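Local coordinates for tetracycline repressor protein class G (Acinetobacter baumannii, PDB 6RX9), which represses transcription of the tetracycline resistance gene by binding its operator DNA through a helix-turn-helix region, with an operator affinity that tetracycline binding lowers, at residues L14-D23 against S92-H100; M59-S67 against E81-S92. All coordinates share one frame; numbering follows the deposited sequence. Where two conformers were deposited one is given.

Interaction 1: L14-D23 against S92-H100; sequences LELLNEVGMD and SYRDGARIH
The ring of Y93 lies under L14, whose CD2 methyl sits almost exactly over its centre, 3.7 Å from the centroid and 6° off the normal: a CH-pi contact. N18 crosses the same tyrosine at about a right angle, its amide plane only 21° from that of the ring and ND2 close to CD1. The other end of that amide does the bonding: N18 OD1 takes the backbone N-H of R94, 3.1 Å from that N and nearly in line with its own C=O. Deeper in, L17 and I99 meet tip to tip, and the pair L17 CD2 to I99 CD1, at 3.5 Å, is tight for two methyl carbons.

R94 is fully extended, and with CG trans to the backbone N (chi1 -177°) it runs along the end of helix 6-20 and lays one guanidinium face over the V20-G21 peptide. G21, with positive phi, ends the helical run and brings its CA to 3.5 Å from R94 NE. Next to it the backbone N of M22 gives a straight bond of 2.8 Å to the anti lone pair of D95 OD2. A water joins D95 OD2 to the N-H of D23. The extended M22 chain and I99 run alongside each other, pointing opposite ways, and M22 SD comes to lie over the guanidinium face of R98. At its edge R98 NH1 meets D23 OD1 on the syn side, 2.9 Å away, in a salt bridge; D95 OD1 adds a weak one to NH2.

The contact fastens the C-terminal end of DNA-binding-domain helix 6-20 to the turn Y93-G96 and the start of helix 96-102. Helix 48-59 flanks both, touching L14 through L55 and I99 through A56, while helix 127-155 backs A97 and R98.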
loop_
_atom_site.group_PDB
_atom_site.type_symbol
_atom_site.label_atom_id
_atom_site.label_comp_id
_atom_site.label_asym_id
_atom_site.label_seq_id
_atom_site.Cartn_x
_atom_site.Cartn_y
_atom_site.Cartn_z
ATOM N N LEU A 14 21.431 -5.881 3.859
ATOM C CA LEU A 14 20.605 -6.227 2.671
ATOM C C LEU A 14 20.702 -7.731 2.389
ATOM O O LEU A 14 19.644 -8.353 2.184
ATOM C CB LEU A 14 21.059 -5.391 1.470
ATOM C CG LEU A 14 20.594 -3.935 1.475
ATOM C CD1 LEU A 14 21.329 -3.130 0.415
ATOM C CD2 LEU A 14 19.091 -3.835 1.270
ATOM N N GLU A 15 21.914 -8.299 2.397
ATOM C CA GLU A 15 22.144 -9.756 2.186
ATOM C C GLU A 15 21.394 -10.545 3.266
ATOM O O GLU A 15 20.732 -11.538 2.917
ATOM C CB GLU A 15 23.636 -10.096 2.205
ATOM C CG GLU A 15 24.382 -9.567 0.994
ATOM C CD GLU A 15 25.796 -10.089 0.802
ATOM O OE1 GLU A 15 26.324 -10.757 1.720
ATOM O OE2 GLU A 15 26.370 -9.818 -0.270
ATOM N N LEU A 16 21.488 -10.097 4.523
ATOM C CA LEU A 16 20.855 -10.743 5.703
ATOM C C LEU A 16 19.329 -10.669 5.566
ATOM O O LEU A 16 18.667 -11.697 5.799
ATOM C CB LEU A 16 21.342 -10.038 6.974
ATOM C CG LEU A 16 20.998 -10.714 8.300
ATOM C CD1 LEU A 16 21.345 -12.198 8.276
ATOM C CD2 LEU A 16 21.718 -10.023 9.449
ATOM N N LEU A 17 18.800 -9.503 5.181
ATOM C CA LEU A 17 17.347 -9.276 4.960
ATOM C C LEU A 17 16.797 -10.329 3.987
ATOM O O LEU A 17 15.737 -10.907 4.288
ATOM C CB LEU A 17 17.130 -7.856 4.427
ATOM C CG LEU A 17 15.705 -7.518 3.990
ATOM C CD1 LEU A 17 14.717 -7.725 5.129
ATOM C CD2 LEU A 17 15.629 -6.092 3.468
ATOM N N ASN A 18 17.485 -10.563 2.864
ATOM C CA ASN A 18 17.083 -11.561 1.835
ATOM C C ASN A 18 17.104 -12.973 2.433
ATOM O O ASN A 18 16.222 -13.773 2.071
ATOM C CB ASN A 18 17.967 -11.503 0.586
ATOM C CG ASN A 18 17.419 -10.602 -0.498
ATOM O OD1 ASN A 18 16.221 -10.323 -0.546
ATOM N ND2 ASN A 18 18.290 -10.152 -1.385
ATOM N N GLU A 19 18.068 -13.265 3.311
ATOM C CA GLU A 19 18.279 -14.622 3.884
ATOM C C GLU A 19 17.184 -14.955 4.906
ATOM O O GLU A 19 16.690 -16.097 4.860
ATOM C CB GLU A 19 19.669 -14.739 4.513
ATOM C CG GLU A 19 20.774 -14.905 3.485
ATOM C CD GLU A 19 22.174 -15.037 4.059
ATOM O OE1 GLU A 19 22.316 -15.627 5.150
ATOM O OE2 GLU A 19 23.122 -14.549 3.408
ATOM N N VAL A 20 16.838 -14.026 5.806
ATOM C CA VAL A 20 16.018 -14.329 7.023
ATOM C C VAL A 20 14.739 -13.480 7.064
ATOM O O VAL A 20 13.804 -13.883 7.781
ATOM C CB VAL A 20 16.839 -14.163 8.318
ATOM C CG1 VAL A 20 18.109 -14.999 8.285
ATOM C CG2 VAL A 20 17.160 -12.707 8.623
ATOM N N GLY A 21 14.690 -12.354 6.349
ATOM C CA GLY A 21 13.499 -11.488 6.288
ATOM C C GLY A 21 13.481 -10.444 7.391
ATOM O O GLY A 21 14.336 -10.511 8.303
ATOM N N MET A 22 12.513 -9.530 7.306
ATOM C CA MET A 22 12.360 -8.307 8.141
ATOM C C MET A 22 12.146 -8.680 9.616
ATOM O O MET A 22 12.732 -8.009 10.492
ATOM C CB MET A 22 11.156 -7.517 7.624
ATOM C CG MET A 22 10.884 -6.212 8.327
ATOM S SD MET A 22 9.348 -5.505 7.674
ATOM C CE MET A 22 9.304 -3.940 8.545
ATOM N N ASP A 23 11.333 -9.707 9.878
ATOM C CA ASP A 23 10.901 -10.104 11.246
ATOM C C ASP A 23 12.087 -10.691 12.024
ATOM O O ASP A 23 12.208 -10.369 13.218
ATOM C CB ASP A 23 9.706 -11.064 11.185
ATOM C CG ASP A 23 8.432 -10.430 10.647
ATOM O OD1 ASP A 23 8.346 -9.184 10.637
ATOM O OD2 ASP A 23 7.525 -11.188 10.242
ATOM N N SER A 92 13.001 -5.870 -5.104
ATOM C CA SER A 92 14.439 -6.250 -5.186
ATOM C C SER A 92 14.903 -6.937 -3.894
ATOM O O SER A 92 15.926 -7.640 -3.953
ATOM C CB SER A 92 15.317 -5.068 -5.526
ATOM O OG SER A 92 15.372 -4.131 -4.463
ATOM N N TYR A 93 14.187 -6.755 -2.778
ATOM C CA TYR A 93 14.530 -7.376 -1.471
ATOM C C TYR A 93 13.270 -7.888 -0.769
ATOM O O TYR A 93 12.195 -7.263 -0.873
ATOM C CB TYR A 93 15.312 -6.388 -0.601
ATOM C CG TYR A 93 16.727 -6.182 -1.073
ATOM C CD1 TYR A 93 17.719 -7.091 -0.750
ATOM C CD2 TYR A 93 17.068 -5.112 -1.886
ATOM C CE1 TYR A 93 19.019 -6.936 -1.197
ATOM C CE2 TYR A 93 18.366 -4.940 -2.339
ATOM C CZ TYR A 93 19.343 -5.855 -1.994
ATOM O OH TYR A 93 20.625 -5.702 -2.435
ATOM N N ARG A 94 13.426 -9.015 -0.069
ATOM C CA ARG A 94 12.400 -9.622 0.818
ATOM C C ARG A 94 11.819 -8.531 1.727
ATOM O O ARG A 94 12.606 -7.748 2.293
ATOM C CB ARG A 94 13.043 -10.768 1.605
ATOM C CG ARG A 94 12.089 -11.536 2.503
ATOM C CD ARG A 94 12.758 -12.783 3.040
ATOM N NE ARG A 94 11.883 -13.523 3.936
ATOM C CZ ARG A 94 12.201 -14.667 4.534
ATOM N NH1 ARG A 94 13.387 -15.223 4.338
ATOM N NH2 ARG A 94 11.325 -15.253 5.328
ATOM N N ASP A 95 10.486 -8.451 1.803
ATOM C CA ASP A 95 9.716 -7.536 2.693
ATOM C C ASP A 95 9.938 -6.067 2.299
ATOM O O ASP A 95 9.664 -5.190 3.136
ATOM C CB ASP A 95 10.059 -7.803 4.163
ATOM C CG ASP A 95 9.671 -9.199 4.620
ATOM O OD1 ASP A 95 8.645 -9.707 4.123
ATOM O OD2 ASP A 95 10.398 -9.772 5.458
ATOM N N GLY A 96 10.375 -5.802 1.066
ATOM C CA GLY A 96 10.676 -4.445 0.571
ATOM C C GLY A 96 9.521 -3.477 0.785
ATOM O O GLY A 96 9.761 -2.383 1.325
ATOM N N ALA A 97 8.305 -3.847 0.378
ATOM C CA ALA A 97 7.112 -2.971 0.474
ATOM C C ALA A 97 6.747 -2.737 1.946
ATOM O O ALA A 97 6.410 -1.591 2.282
ATOM C CB ALA A 97 5.960 -3.544 -0.313
ATOM N N ARG A 98 6.833 -3.772 2.787
ATOM C CA ARG A 98 6.552 -3.691 4.250
ATOM C C ARG A 98 7.520 -2.698 4.906
ATOM O O ARG A 98 7.061 -1.863 5.709
ATOM C CB ARG A 98 6.671 -5.068 4.912
ATOM C CG ARG A 98 5.473 -5.979 4.694
ATOM C CD ARG A 98 5.677 -7.323 5.369
ATOM N NE ARG A 98 5.809 -7.167 6.813
ATOM C CZ ARG A 98 6.450 -8.001 7.632
ATOM N NH1 ARG A 98 6.492 -7.732 8.926
ATOM N NH2 ARG A 98 7.047 -9.090 7.175
ATOM N N ILE A 99 8.810 -2.790 4.574
ATOM C CA ILE A 99 9.878 -1.883 5.091
ATOM C C ILE A 99 9.544 -0.445 4.672
ATOM O O ILE A 99 9.575 0.441 5.546
ATOM C CB ILE A 99 11.271 -2.343 4.614
ATOM C CG1 ILE A 99 11.700 -3.627 5.329
ATOM C CG2 ILE A 99 12.305 -1.235 4.777
ATOM C CD1 ILE A 99 12.889 -4.319 4.707
ATOM N N HIS A 100 9.213 -0.228 3.394
ATOM C CA HIS A 100 8.870 1.108 2.832
ATOM C C HIS A 100 7.662 1.682 3.583
ATOM O O HIS A 100 7.728 2.861 3.986
ATOM C CB HIS A 100 8.623 1.027 1.319
ATOM C CG HIS A 100 8.236 2.336 0.712
ATOM N ND1 HIS A 100 9.172 3.267 0.302
ATOM C CD2 HIS A 100 7.024 2.879 0.465
ATOM C CE1 HIS A 100 8.552 4.326 -0.179
ATOM N NE2 HIS A 100 7.233 4.113 -0.092
HETATM O O HOH W 1 9.684 -11.099 7.684
#

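Interaction 2: M59-S67 against E81-S92; sequences MLAERHTRS and ENALSFRTALLS
R63 supplies the stacking. A chi1 of -160° turns its extended chain away from its own backbone N, and the guanidinium lies flat on the F86 ring, planes 5° apart and centres 3.9 Å apart, which makes a cation-pi pair. L90 CD1 packs on the other face of the ring, off toward its rim, so the phenyl is clamped between a charge and a methyl. L60 CD2 approaches the ring edge at CE1.

The hydrogen bonds converge on N82, whose amide is used at both ends. N82 OD1 accepts from R63 NH1 at 3.1 Å, in its own carbonyl plane and close to the guanidinium plane, with a weaker bond from NE. N82 ND2 points straight at the backbone O of R66, also 3.1 Å away, though it comes in above the plane of that carbonyl. Gripped this way, the amide has its rotation fixed, and R63 NH1 finds a second partner in S138.

R66 and E81 pair by charge only loosely. The guanidinium lies alongside E81, with R66 NH1 3.4 Å from E81 CB; E81 OE2 stands over its face, 4.3 Å from R66 NH2 and beyond a salt bridge, with no N-H aimed at it. E70 and E73 form long, weak ion pairs with R66 NH1.

Van der Waals contacts fill the remainder. M59 bends at its last torsion to bring CE 3.2 Å from A89 O, and E62 CB meets A89 CB at 4.0 Å.

Such packing of the short helix 61-64 on helix 75-91 belongs to the all-helical ligand-binding core of a TetR-type repressor. H64 and N82, one on each segment, probably bind tetracycline here, and the bonds from R63 are consistent with holding the N82 amide in place.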
loop_
_atom_site.group_PDB
_atom_site.type_symbol
_atom_site.label_atom_id
_atom_site.label_comp_id
_atom_site.label_asym_id
_atom_site.label_seq_id
_atom_site.Cartn_x
_atom_site.Cartn_y
_atom_site.Cartn_z
ATOM N N MET A 59 16.914 1.264 -0.671
ATOM C CA MET A 59 16.136 0.418 -1.616
ATOM C C MET A 59 15.519 1.261 -2.741
ATOM O O MET A 59 15.183 0.664 -3.775
ATOM C CB MET A 59 15.047 -0.369 -0.885
ATOM C CG MET A 59 15.594 -1.607 -0.202
ATOM S SD MET A 59 14.301 -2.690 0.427
ATOM C CE MET A 59 13.571 -3.249 -1.109
ATOM N N LEU A 60 15.400 2.583 -2.568
ATOM C CA LEU A 60 14.813 3.505 -3.582
ATOM C C LEU A 60 15.866 3.959 -4.607
ATOM O O LEU A 60 15.518 4.816 -5.445
ATOM C CB LEU A 60 14.192 4.708 -2.864
ATOM C CG LEU A 60 13.035 4.384 -1.917
ATOM C CD1 LEU A 60 12.412 5.656 -1.363
ATOM C CD2 LEU A 60 11.980 3.533 -2.609
ATOM N N ALA A 61 17.084 3.400 -4.569
ATOM C CA ALA A 61 18.199 3.715 -5.498
ATOM C C ALA A 61 17.738 3.585 -6.957
ATOM O O ALA A 61 17.974 4.531 -7.733
ATOM C CB ALA A 61 19.378 2.816 -5.215
ATOM N N GLU A 62 17.114 2.454 -7.308
ATOM C CA GLU A 62 16.617 2.128 -8.678
ATOM C C GLU A 62 15.642 3.214 -9.158
ATOM O O GLU A 62 15.703 3.562 -10.353
ATOM C CB GLU A 62 15.970 0.738 -8.683
ATOM C CG GLU A 62 15.144 0.411 -9.921
ATOM C CD GLU A 62 15.913 0.262 -11.223
ATOM O OE1 GLU A 62 17.157 0.347 -11.192
ATOM O OE2 GLU A 62 15.263 0.053 -12.270
ATOM N N ARG A 63 14.781 3.726 -8.269
ATOM C CA ARG A 63 13.746 4.741 -8.613
ATOM C C ARG A 63 14.411 6.088 -8.930
ATOM O O ARG A 63 13.910 6.785 -9.833
ATOM C CB ARG A 63 12.710 4.901 -7.493
ATOM C CG ARG A 63 11.407 5.524 -7.975
ATOM C CD ARG A 63 10.471 5.999 -6.879
ATOM N NE ARG A 63 9.194 6.424 -7.444
ATOM C CZ ARG A 63 8.121 6.786 -6.742
ATOM N NH1 ARG A 63 7.018 7.153 -7.374
ATOM N NH2 ARG A 63 8.146 6.786 -5.419
ATOM N N HIS A 64 15.499 6.439 -8.233
ATOM C CA HIS A 64 16.222 7.734 -8.395
ATOM C C HIS A 64 16.771 7.876 -9.822
ATOM O O HIS A 64 16.896 9.028 -10.290
ATOM C CB HIS A 64 17.344 7.882 -7.357
ATOM C CG HIS A 64 16.879 7.815 -5.940
ATOM N ND1 HIS A 64 15.682 8.370 -5.526
ATOM C CD2 HIS A 64 17.449 7.276 -4.840
ATOM C CE1 HIS A 64 15.532 8.165 -4.232
ATOM N NE2 HIS A 64 16.601 7.495 -3.789
ATOM N N THR A 65 17.091 6.758 -10.485
ATOM C CA THR A 65 17.651 6.722 -11.867
ATOM C C THR A 65 16.565 7.113 -12.883
ATOM O O THR A 65 16.936 7.546 -13.994
ATOM C CB THR A 65 18.251 5.348 -12.202
ATOM O OG1 THR A 65 17.195 4.387 -12.247
ATOM C CG2 THR A 65 19.308 4.902 -11.216
ATOM N N ARG A 66 15.286 6.966 -12.519
ATOM C CA ARG A 66 14.113 7.258 -13.392
ATOM C C ARG A 66 13.255 8.376 -12.780
ATOM O O ARG A 66 12.065 8.472 -13.148
ATOM C CB ARG A 66 13.304 5.973 -13.605
ATOM C CG ARG A 66 13.822 5.102 -14.741
ATOM C CD ARG A 66 13.426 5.666 -16.091
ATOM N NE ARG A 66 13.930 4.872 -17.203
ATOM C CZ ARG A 66 13.600 5.053 -18.480
ATOM N NH1 ARG A 66 12.745 6.004 -18.825
ATOM N NH2 ARG A 66 14.124 4.276 -19.412
ATOM N N SER A 67 13.838 9.208 -11.912
ATOM C CA SER A 67 13.134 10.290 -11.173
ATOM C C SER A 67 13.011 11.555 -12.037
ATOM O O SER A 67 12.061 12.324 -11.806
ATOM C CB SER A 67 13.826 10.588 -9.864
ATOM O OG SER A 67 15.141 11.076 -10.082
ATOM N N GLU A 81 7.557 4.489 -16.708
ATOM C CA GLU A 81 8.948 4.041 -16.426
ATOM C C GLU A 81 9.288 4.324 -14.956
ATOM O O GLU A 81 9.975 3.484 -14.347
ATOM C CB GLU A 81 9.942 4.697 -17.387
ATOM C CG GLU A 81 9.837 4.176 -18.810
ATOM C CD GLU A 81 10.102 2.688 -18.983
ATOM O OE1 GLU A 81 9.681 2.134 -20.014
ATOM O OE2 GLU A 81 10.732 2.082 -18.091
ATOM N N ASN A 82 8.813 5.446 -14.407
ATOM C CA ASN A 82 8.993 5.807 -12.974
ATOM C C ASN A 82 8.290 4.755 -12.101
ATOM O O ASN A 82 8.914 4.263 -11.143
ATOM C CB ASN A 82 8.480 7.216 -12.672
ATOM C CG ASN A 82 8.742 7.643 -11.242
ATOM O OD1 ASN A 82 7.878 7.502 -10.382
ATOM N ND2 ASN A 82 9.934 8.153 -10.977
ATOM N N ALA A 83 7.046 4.401 -12.437
ATOM C CA ALA A 83 6.238 3.407 -11.688
ATOM C C ALA A 83 6.944 2.045 -11.708
ATOM O O ALA A 83 7.050 1.419 -10.632
ATOM C CB ALA A 83 4.843 3.323 -12.257
ATOM N N LEU A 84 7.431 1.614 -12.877
ATOM C CA LEU A 84 8.065 0.279 -13.074
ATOM C C LEU A 84 9.362 0.186 -12.256
ATOM O O LEU A 84 9.631 -0.889 -11.685
ATOM C CB LEU A 84 8.321 0.047 -14.567
ATOM C CG LEU A 84 7.075 -0.240 -15.405
ATOM C CD1 LEU A 84 7.355 -0.034 -16.884
ATOM C CD2 LEU A 84 6.559 -1.649 -15.150
ATOM N N SER A 85 10.133 1.279 -12.206
ATOM C CA SER A 85 11.409 1.392 -11.447
ATOM C C SER A 85 11.129 1.305 -9.940
ATOM O O SER A 85 11.909 0.633 -9.234
ATOM C CB SER A 85 12.143 2.661 -11.800
ATOM O OG SER A 85 11.491 3.801 -11.258
ATOM N N PHE A 86 10.068 1.969 -9.472
ATOM C CA PHE A 86 9.624 1.949 -8.051
ATOM C C PHE A 86 9.215 0.517 -7.675
ATOM O O PHE A 86 9.635 0.029 -6.612
ATOM C CB PHE A 86 8.508 2.973 -7.822
ATOM C CG PHE A 86 8.058 3.154 -6.391
ATOM C CD1 PHE A 86 8.938 2.996 -5.328
ATOM C CD2 PHE A 86 6.754 3.531 -6.107
ATOM C CE1 PHE A 86 8.513 3.180 -4.020
ATOM C CE2 PHE A 86 6.331 3.713 -4.799
ATOM C CZ PHE A 86 7.210 3.534 -3.757
ATOM N N ARG A 87 8.446 -0.154 -8.538
ATOM C CA ARG A 87 8.002 -1.556 -8.315
ATOM C C ARG A 87 9.225 -2.479 -8.218
ATOM O O ARG A 87 9.281 -3.290 -7.273
ATOM C CB ARG A 87 7.060 -2.022 -9.428
ATOM C CG ARG A 87 6.624 -3.472 -9.280
ATOM C CD ARG A 87 5.673 -3.890 -10.373
ATOM N NE ARG A 87 5.174 -5.245 -10.179
ATOM C CZ ARG A 87 5.352 -6.261 -11.017
ATOM N NH1 ARG A 87 6.026 -6.099 -12.145
ATOM N NH2 ARG A 87 4.839 -7.444 -10.728
ATOM N N THR A 88 10.166 -2.359 -9.158
ATOM C CA THR A 88 11.411 -3.173 -9.210
ATOM C C THR A 88 12.197 -2.975 -7.907
ATOM O O THR A 88 12.653 -3.986 -7.343
ATOM C CB THR A 88 12.255 -2.824 -10.443
ATOM O OG1 THR A 88 11.412 -2.955 -11.587
ATOM C CG2 THR A 88 13.469 -3.712 -10.596
ATOM N N ALA A 89 12.320 -1.726 -7.446
ATOM C CA ALA A 89 13.063 -1.332 -6.223
ATOM C C ALA A 89 12.462 -2.020 -4.992
ATOM O O ALA A 89 13.242 -2.518 -4.161
ATOM C CB ALA A 89 13.052 0.168 -6.062
ATOM N N LEU A 90 11.130 -2.032 -4.864
ATOM C CA LEU A 90 10.431 -2.645 -3.699
ATOM C C LEU A 90 10.501 -4.176 -3.786
ATOM O O LEU A 90 10.561 -4.814 -2.720
ATOM C CB LEU A 90 8.981 -2.150 -3.634
ATOM C CG LEU A 90 8.799 -0.668 -3.302
ATOM C CD1 LEU A 90 7.327 -0.310 -3.220
ATOM C CD2 LEU A 90 9.508 -0.300 -2.004
ATOM N N LEU A 91 10.502 -4.746 -4.997
ATOM C CA LEU A 91 10.550 -6.218 -5.218
ATOM C C LEU A 91 11.987 -6.746 -5.088
ATOM O O LEU A 91 12.131 -7.977 -4.970
ATOM C CB LEU A 91 9.982 -6.562 -6.600
ATOM C CG LEU A 91 8.458 -6.526 -6.733
ATOM C CD1 LEU A 91 8.046 -6.728 -8.183
ATOM C CD2 LEU A 91 7.798 -7.574 -5.847
ATOM N N SER A 92 13.001 -5.870 -5.104
ATOM C CA SER A 92 14.439 -6.250 -5.186
ATOM C C SER A 92 14.903 -6.937 -3.894
ATOM O O SER A 92 15.926 -7.640 -3.953
ATOM C CB SER A 92 15.317 -5.068 -5.526
ATOM O OG SER A 92 15.372 -4.131 -4.463
#

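In the fold
S92 belongs to both contacts: helix 75-91, which carries interaction 2, runs through it into the turn and helix 96-102 of interaction 1. Their centres are about 16 Å apart, yet they touch. M59 CE packs 3.6 Å from Y93 CB and equally close to G96 CA, while H100 CB lies 3.7 Å from L90 CD2 and the H100 ring meets that of F86 edge-to-face. H100 probably binds the magnesium ion, and H64 and N82 the tetracycline. Interaction 2 therefore probably lines the tetracycline pocket, and interaction 1 joins the helix bearing H100 to the DNA-binding domain, a route consistent with passing the drug signal on.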